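Local coordinates for globin protein (Ramazzottius varieornatus, PDB 5ZIQ) that binds a heme whose iron is hexacoordinated, held by protein ligands on both axial sides, and may bind oxygen, as other globins do, at residues N41-G46 / S80-A85; E48-L53 / L86-P91. All coordinates share one frame; numbering follows the deposited sequence.

Contact 1 (N41-G46 / S80-A85); sequences NLESAG and SFEEAA
Gly46 and Ala85 mark the point where the B and E helices of the globin fold (helix 42-56 and helix 79-97) come together, their CA atoms 4.3 Å apart. The two short helical segments run nearly at right angles. With no side chain on Gly46, its backbone can lie directly against the other helix. The methyl of Ala85 points toward the B helix and rests on the main chain, its CB 3.5 Å from Gly46 C; Glu43 O lies a little farther off, and Lys47 packs against the same methyl.

Nearer the surface, Glu43 completes the crossing with a different kind of contact. CG of Glu43 stands anti to the backbone N (chi1 -177°), and the extended chain beyond it carries the carboxylate across to the E helix. There OE2 of Glu43 lies 3.4 Å from Glu82 CG, on the aliphatic part of that side chain, rather than meeting the other carboxylate. The planes of the two acid groups are turned 46° apart, and Glu43 OE2 lies 4.7 Å from Glu82 OE1, so each may raise the other's proton affinity. Lys47 gives Glu43 OE2 a long, weak ion pair that could offset part of this charge. Back at the close point, Gly46 CA directs a C-H at Ala85 O, 3.5 Å away, with 142° at the hydrogen.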
loop_
_atom_site.group_PDB
_atom_site.type_symbol
_atom_site.label_atom_id
_atom_site.label_comp_id
_atom_site.label_asym_id
_atom_site.label_seq_id
_atom_site.Cartn_x
_atom_site.Cartn_y
_atom_site.Cartn_z
ATOM N N ASN A 41 -13.642 -2.895 -1.974
ATOM C CA ASN A 41 -13.435 -2.107 -3.192
ATOM C C ASN A 41 -11.954 -1.792 -3.346
ATOM O O ASN A 41 -11.520 -0.640 -3.237
ATOM C CB ASN A 41 -14.284 -0.827 -3.154
ATOM C CG ASN A 41 -15.765 -1.139 -3.129
ATOM O OD1 ASN A 41 -16.371 -1.400 -4.172
ATOM N ND2 ASN A 41 -16.332 -1.197 -1.939
ATOM N N LEU A 42 -11.178 -2.823 -3.660
ATOM C CA LEU A 42 -9.712 -2.656 -3.736
ATOM C C LEU A 42 -9.261 -1.685 -4.834
ATOM O O LEU A 42 -8.388 -0.858 -4.598
ATOM C CB LEU A 42 -8.992 -4.006 -3.899
ATOM C CG LEU A 42 -8.899 -4.860 -2.619
ATOM C CD1 LEU A 42 -8.348 -6.229 -2.967
ATOM C CD2 LEU A 42 -7.997 -4.186 -1.564
ATOM N N GLU A 43 -9.863 -1.762 -6.023
ATOM C CA GLU A 43 -9.432 -0.903 -7.112
ATOM C C GLU A 43 -9.698 0.567 -6.746
ATOM O O GLU A 43 -8.835 1.428 -6.939
ATOM C CB GLU A 43 -10.128 -1.273 -8.429
ATOM C CG GLU A 43 -9.620 -0.425 -9.603
ATOM C CD GLU A 43 -10.181 -0.891 -10.924
ATOM O OE1 GLU A 43 -10.398 -2.118 -11.052
ATOM O OE2 GLU A 43 -10.387 -0.039 -11.818
ATOM N N SER A 44 -10.872 0.838 -6.187
ATOM C CA SER A 44 -11.191 2.178 -5.722
ATOM C C SER A 44 -10.191 2.674 -4.684
ATOM O O SER A 44 -9.757 3.830 -4.749
ATOM C CB SER A 44 -12.605 2.203 -5.160
ATOM O OG SER A 44 -13.544 1.969 -6.194
ATOM N N ALA A 45 -9.802 1.798 -3.760
ATOM C CA ALA A 45 -8.803 2.140 -2.717
ATOM C C ALA A 45 -7.474 2.524 -3.361
ATOM O O ALA A 45 -6.876 3.513 -2.986
ATOM C CB ALA A 45 -8.627 0.986 -1.739
ATOM N N GLY A 46 -7.018 1.729 -4.332
ATOM C CA GLY A 46 -5.795 2.033 -5.066
ATOM C C GLY A 46 -5.844 3.383 -5.763
ATOM O O GLY A 46 -4.863 4.129 -5.743
ATOM N N SER A 80 -4.744 3.180 -17.971
ATOM C CA SER A 80 -3.400 3.155 -17.389
ATOM C C SER A 80 -3.427 3.466 -15.899
ATOM O O SER A 80 -2.694 2.863 -15.119
ATOM C CB SER A 80 -2.459 4.087 -18.152
ATOM O OG SER A 80 -2.234 3.566 -19.454
ATOM N N PHE A 81 -4.283 4.405 -15.510
ATOM C CA PHE A 81 -4.468 4.714 -14.096
ATOM C C PHE A 81 -5.056 3.547 -13.293
ATOM O O PHE A 81 -4.570 3.262 -12.187
ATOM C CB PHE A 81 -5.269 5.997 -13.899
ATOM C CG PHE A 81 -5.270 6.478 -12.481
ATOM C CD1 PHE A 81 -4.108 7.019 -11.909
ATOM C CD2 PHE A 81 -6.408 6.354 -11.701
ATOM C CE1 PHE A 81 -4.105 7.462 -10.587
ATOM C CE2 PHE A 81 -6.419 6.802 -10.381
ATOM C CZ PHE A 81 -5.267 7.345 -9.817
ATOM N N GLU A 82 -6.056 2.868 -13.865
ATOM C CA GLU A 82 -6.632 1.648 -13.271
ATOM C C GLU A 82 -5.517 0.611 -13.037
ATOM O O GLU A 82 -5.443 0.025 -11.949
ATOM C CB GLU A 82 -7.732 1.055 -14.169
ATOM C CG GLU A 82 -9.033 1.852 -14.285
ATOM C CD GLU A 82 -9.815 1.599 -15.591
ATOM O OE1 GLU A 82 -9.533 0.658 -16.365
ATOM O OE2 GLU A 82 -10.723 2.382 -15.888
ATOM N N GLU A 83 -4.606 0.456 -14.019
ATOM C CA GLU A 83 -3.511 -0.521 -13.883
ATOM C C GLU A 83 -2.577 -0.122 -12.749
ATOM O O GLU A 83 -2.208 -0.965 -11.934
ATOM C CB GLU A 83 -2.752 -0.720 -15.205
ATOM C CG GLU A 83 -3.608 -1.438 -16.245
ATOM C CD GLU A 83 -3.159 -1.231 -17.688
ATOM O OE1 GLU A 83 -3.721 -1.914 -18.567
ATOM O OE2 GLU A 83 -2.288 -0.378 -17.969
ATOM N N ALA A 84 -2.211 1.165 -12.693
ATOM C CA ALA A 84 -1.292 1.643 -11.658
ATOM C C ALA A 84 -1.921 1.576 -10.264
ATOM O O ALA A 84 -1.260 1.207 -9.291
ATOM C CB ALA A 84 -0.820 3.058 -11.980
ATOM N N ALA A 85 -3.206 1.897 -10.195
ATOM C CA ALA A 85 -3.940 1.836 -8.938
ATOM C C ALA A 85 -3.951 0.407 -8.395
ATOM O O ALA A 85 -3.683 0.187 -7.201
ATOM C CB ALA A 85 -5.348 2.371 -9.127
#

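Contact 2 (E48-L53 / L86-P91). With HEM (protoporphyrin IX containing Fe), chain E.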
loop_
_atom_site.group_PDB
_atom_site.type_symbol
_atom_site.label_atom_id
_atom_site.label_comp_id
_atom_site.label_asym_id
_atom_site.label_seq_id
_atom_site.Cartn_x
_atom_site.Cartn_y
_atom_site.Cartn_z
ATOM N N GLU A 48 -7.713 5.948 -4.854
ATOM C CA GLU A 48 -7.661 6.918 -3.752
ATOM C C GLU A 48 -6.220 7.145 -3.297
ATOM O O GLU A 48 -5.790 8.285 -3.121
ATOM C CB GLU A 48 -8.514 6.445 -2.569
ATOM C CG GLU A 48 -10.015 6.575 -2.754
ATOM C CD GLU A 48 -10.793 6.160 -1.516
ATOM O OE1 GLU A 48 -11.992 6.496 -1.424
ATOM O OE2 GLU A 48 -10.210 5.496 -0.630
ATOM N N MET A 49 -5.471 6.053 -3.158
ATOM C CA MET A 49 -4.072 6.133 -2.697
ATOM C C MET A 49 -3.219 6.961 -3.619
ATOM O O MET A 49 -2.479 7.839 -3.137
ATOM C CB MET A 49 -3.462 4.761 -2.561
ATOM C CG MET A 49 -4.142 3.955 -1.478
ATOM S SD MET A 49 -3.593 2.254 -1.485
ATOM C CE MET A 49 -1.891 2.623 -1.096
ATOM N N LEU A 50 -3.284 6.663 -4.922
ATOM C CA LEU A 50 -2.450 7.393 -5.886
ATOM C C LEU A 50 -2.831 8.857 -5.991
ATOM O O LEU A 50 -1.953 9.705 -6.034
ATOM C CB LEU A 50 -2.435 6.745 -7.273
ATOM C CG LEU A 50 -1.704 5.391 -7.385
ATOM C CD1 LEU A 50 -1.719 4.931 -8.832
ATOM C CD2 LEU A 50 -0.275 5.384 -6.860
ATOM N N LEU A 51 -4.130 9.154 -6.005
ATOM C CA LEU A 51 -4.579 10.547 -6.012
ATOM C C LEU A 51 -4.089 11.284 -4.767
ATOM O O LEU A 51 -3.664 12.443 -4.874
ATOM C CB LEU A 51 -6.098 10.664 -6.189
ATOM C CG LEU A 51 -6.612 10.120 -7.524
ATOM C CD1 LEU A 51 -8.127 10.145 -7.558
ATOM C CD2 LEU A 51 -5.998 10.805 -8.756
ATOM N N LYS A 52 -4.079 10.612 -3.612
ATOM C CA LYS A 52 -3.559 11.228 -2.388
ATOM C C LYS A 52 -2.049 11.458 -2.498
ATOM O O LYS A 52 -1.544 12.523 -2.107
ATOM C CB LYS A 52 -3.922 10.424 -1.140
ATOM C CG LYS A 52 -3.553 11.088 0.179
ATOM C CD LYS A 52 -4.351 12.360 0.424
ATOM C CE LYS A 52 -4.309 12.718 1.892
ATOM N NZ LYS A 52 -5.022 13.993 2.159
ATOM N N LEU A 53 -1.332 10.481 -3.061
ATOM C CA LEU A 53 0.116 10.656 -3.263
ATOM C C LEU A 53 0.425 11.920 -4.054
ATOM O O LEU A 53 1.345 12.682 -3.717
ATOM C CB LEU A 53 0.709 9.445 -3.982
ATOM C CG LEU A 53 2.224 9.449 -4.213
ATOM C CD1 LEU A 53 3.027 9.338 -2.917
ATOM C CD2 LEU A 53 2.591 8.321 -5.165
ATOM N N LEU A 86 -4.216 -0.563 -9.284
ATOM C CA LEU A 86 -4.212 -1.960 -8.864
ATOM C C LEU A 86 -2.823 -2.420 -8.451
ATOM O O LEU A 86 -2.694 -3.181 -7.506
ATOM C CB LEU A 86 -4.791 -2.861 -9.948
ATOM C CG LEU A 86 -6.304 -2.720 -10.074
ATOM C CD1 LEU A 86 -6.763 -3.372 -11.371
ATOM C CD2 LEU A 86 -6.994 -3.355 -8.866
ATOM N N ALA A 87 -1.780 -1.928 -9.142
ATOM C CA ALA A 87 -0.405 -2.300 -8.779
ATOM C C ALA A 87 -0.036 -1.803 -7.389
ATOM O O ALA A 87 0.696 -2.480 -6.666
ATOM C CB ALA A 87 0.592 -1.773 -9.812
ATOM N N HIS A 88 -0.617 -0.673 -6.983
ATOM C CA HIS A 88 -0.261 -0.056 -5.706
ATOM C C HIS A 88 -1.019 -0.519 -4.483
ATOM O O HIS A 88 -0.545 -0.386 -3.360
ATOM C CB HIS A 88 -0.132 1.456 -5.867
ATOM C CG HIS A 88 1.100 1.774 -6.638
ATOM N ND1 HIS A 88 1.148 1.656 -8.009
ATOM C CD2 HIS A 88 2.378 1.948 -6.231
ATOM C CE1 HIS A 88 2.387 1.804 -8.426
ATOM N NE2 HIS A 88 3.160 1.969 -7.364
ATOM N N ILE A 89 -2.185 -1.110 -4.712
ATOM C CA ILE A 89 -2.956 -1.672 -3.616
ATOM C C ILE A 89 -2.725 -3.188 -3.495
ATOM O O ILE A 89 -2.752 -3.729 -2.397
ATOM C CB ILE A 89 -4.469 -1.321 -3.741
ATOM C CG1 ILE A 89 -5.252 -1.778 -2.512
ATOM C CG2 ILE A 89 -5.121 -1.942 -4.969
ATOM C CD1 ILE A 89 -4.843 -1.102 -1.229
ATOM N N THR A 90 -2.541 -3.860 -4.632
ATOM C CA THR A 90 -2.528 -5.326 -4.644
ATOM C C THR A 90 -1.508 -5.924 -3.665
ATOM O O THR A 90 -1.873 -6.833 -2.932
ATOM C CB THR A 90 -2.359 -5.890 -6.067
ATOM O OG1 THR A 90 -3.557 -5.646 -6.826
ATOM C CG2 THR A 90 -2.066 -7.386 -6.055
ATOM N N PRO A 91 -0.255 -5.418 -3.638
ATOM C CA PRO A 91 0.701 -6.084 -2.721
ATOM C C PRO A 91 0.308 -6.001 -1.242
ATOM O O PRO A 91 0.654 -6.882 -0.474
ATOM C CB PRO A 91 2.029 -5.348 -2.987
ATOM C CG PRO A 91 1.908 -4.943 -4.409
ATOM C CD PRO A 91 0.464 -4.474 -4.524
HETATM C CHA HEM E . 5.522 -0.079 -10.193
HETATM C CHB HEM E . 5.702 4.455 -8.538
HETATM C CHC HEM E . 5.676 2.606 -3.998
HETATM C CHD HEM E . 3.771 -1.436 -5.880
HETATM C C1A HEM E . 5.646 1.288 -10.141
HETATM C C2A HEM E . 5.946 2.120 -11.248
HETATM C C3A HEM E . 6.000 3.401 -10.788
HETATM C C4A HEM E . 5.725 3.374 -9.399
HETATM C CMA HEM E . 6.273 4.630 -11.612
HETATM C CAA HEM E . 6.164 1.650 -12.669
HETATM C CBA HEM E . 5.114 2.241 -13.620
HETATM C CGA HEM E . 3.759 1.654 -13.333
HETATM O O1A HEM E . 3.626 0.416 -13.212
HETATM O O2A HEM E . 2.766 2.398 -13.211
HETATM C C1B HEM E . 5.770 4.339 -7.138
HETATM C C2B HEM E . 6.025 5.424 -6.262
HETATM C C3B HEM E . 6.028 4.935 -4.985
HETATM C C4B HEM E . 5.744 3.487 -5.087
HETATM C CMB HEM E . 6.272 6.855 -6.681
HETATM C CAB HEM E . 6.252 5.683 -3.740
HETATM C CBB HEM E . 5.637 6.852 -3.558
HETATM C C1C HEM E . 5.060 1.366 -4.084
HETATM C C2C HEM E . 4.525 0.619 -3.032
HETATM C C3C HEM E . 3.959 -0.527 -3.585
HETATM C C4C HEM E . 4.159 -0.474 -4.983
HETATM C CMC HEM E . 4.555 0.993 -1.573
HETATM C CAC HEM E . 3.255 -1.629 -2.905
HETATM C CBC HEM E . 3.223 -1.743 -1.593
HETATM C C1D HEM E . 4.174 -1.379 -7.213
HETATM C C2D HEM E . 3.994 -2.537 -8.106
HETATM C C3D HEM E . 4.480 -2.162 -9.305
HETATM C C4D HEM E . 4.962 -0.778 -9.137
HETATM C CMD HEM E . 3.385 -3.870 -7.731
HETATM C CAD HEM E . 4.526 -3.002 -10.567
HETATM C CBD HEM E . 5.941 -3.543 -10.726
HETATM C CGD HEM E . 6.070 -4.392 -11.966
HETATM O O1D HEM E . 5.042 -4.816 -12.534
HETATM O O2D HEM E . 7.205 -4.674 -12.425
HETATM N NA HEM E . 5.549 2.064 -9.012
HETATM N NB HEM E . 5.636 3.240 -6.394
HETATM N NC HEM E . 4.840 0.679 -5.248
HETATM N ND HEM E . 4.753 -0.351 -7.871
HETATM FE FE HEM E . 5.193 1.368 -7.168
#
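Met49 and Ile89 make the apolar part of this buried crossing, their side chains meeting at about a right angle. SD of Met49 lies 3.6 Å from Ile89 CD1, while the bend at chi3 (63°) turns the methyl CE back over the E-helix backbone at His88 O. That carbonyl oxygen is buried without a polar partner, facing CE at 4.0 Å.

The second interaction is CH-pi. Leu50 sends CD2 over one face of the His88 imidazole, 4.3 Å from the ring centroid and 28° off its normal, nearest to CG. Heme C1D overlaps the rim of the opposite face and heme NA sits at the ring's edge, so the imidazole stands upright on the porphyrin. Its ND1 is hydrogen-bonded to Ala84 O one turn earlier, which, with the iron bond at NE2, fixes the ring's rotation.

The third kind is metal coordination: His88 NE2 binds the heme iron at 2.1 Å, and His116 NE2 is the other axial ligand. Leu53 adds both methyls to the vinyl carbon CBB, 3.7 Å from CD1, and the Pro91 ring packs on the pyrrole substituents CMD and CAC. The proline also leaves the helix kinked, and Thr90 OG1 bonds to Leu86 O just before it. His88, Leu53, Ala87 and Pro91 belong to the distal side of a bis-histidyl globin heme pocket, Met49 and Leu50 packing behind, with the E-helix histidine as sixth ligand.

How the contacts relate
Contacts 1 and 2 are successive parts of one interface between helix 42-56 and helix 79-97, with centres about 6 Å apart. Along the chain the segments alternate: 41-46, 48-53, 80-85, then 86-91, and helix 72-76 lies between the second and third segments. Contact 1 is the partly buried end of the crossing, and contact 2 continues it inward to the heme. Side chains of contact 2 pack on the backbone of contact 1: Leu50 CD1 lies 3.6 Å from Ala85 N, and Ile89 CG2 lies 3.5 Å from Leu42 O. The close backbone approach in contact 1 comes about one turn before the axial histidine of contact 2, and Ala84 of segment 80-85 itself touches the heme.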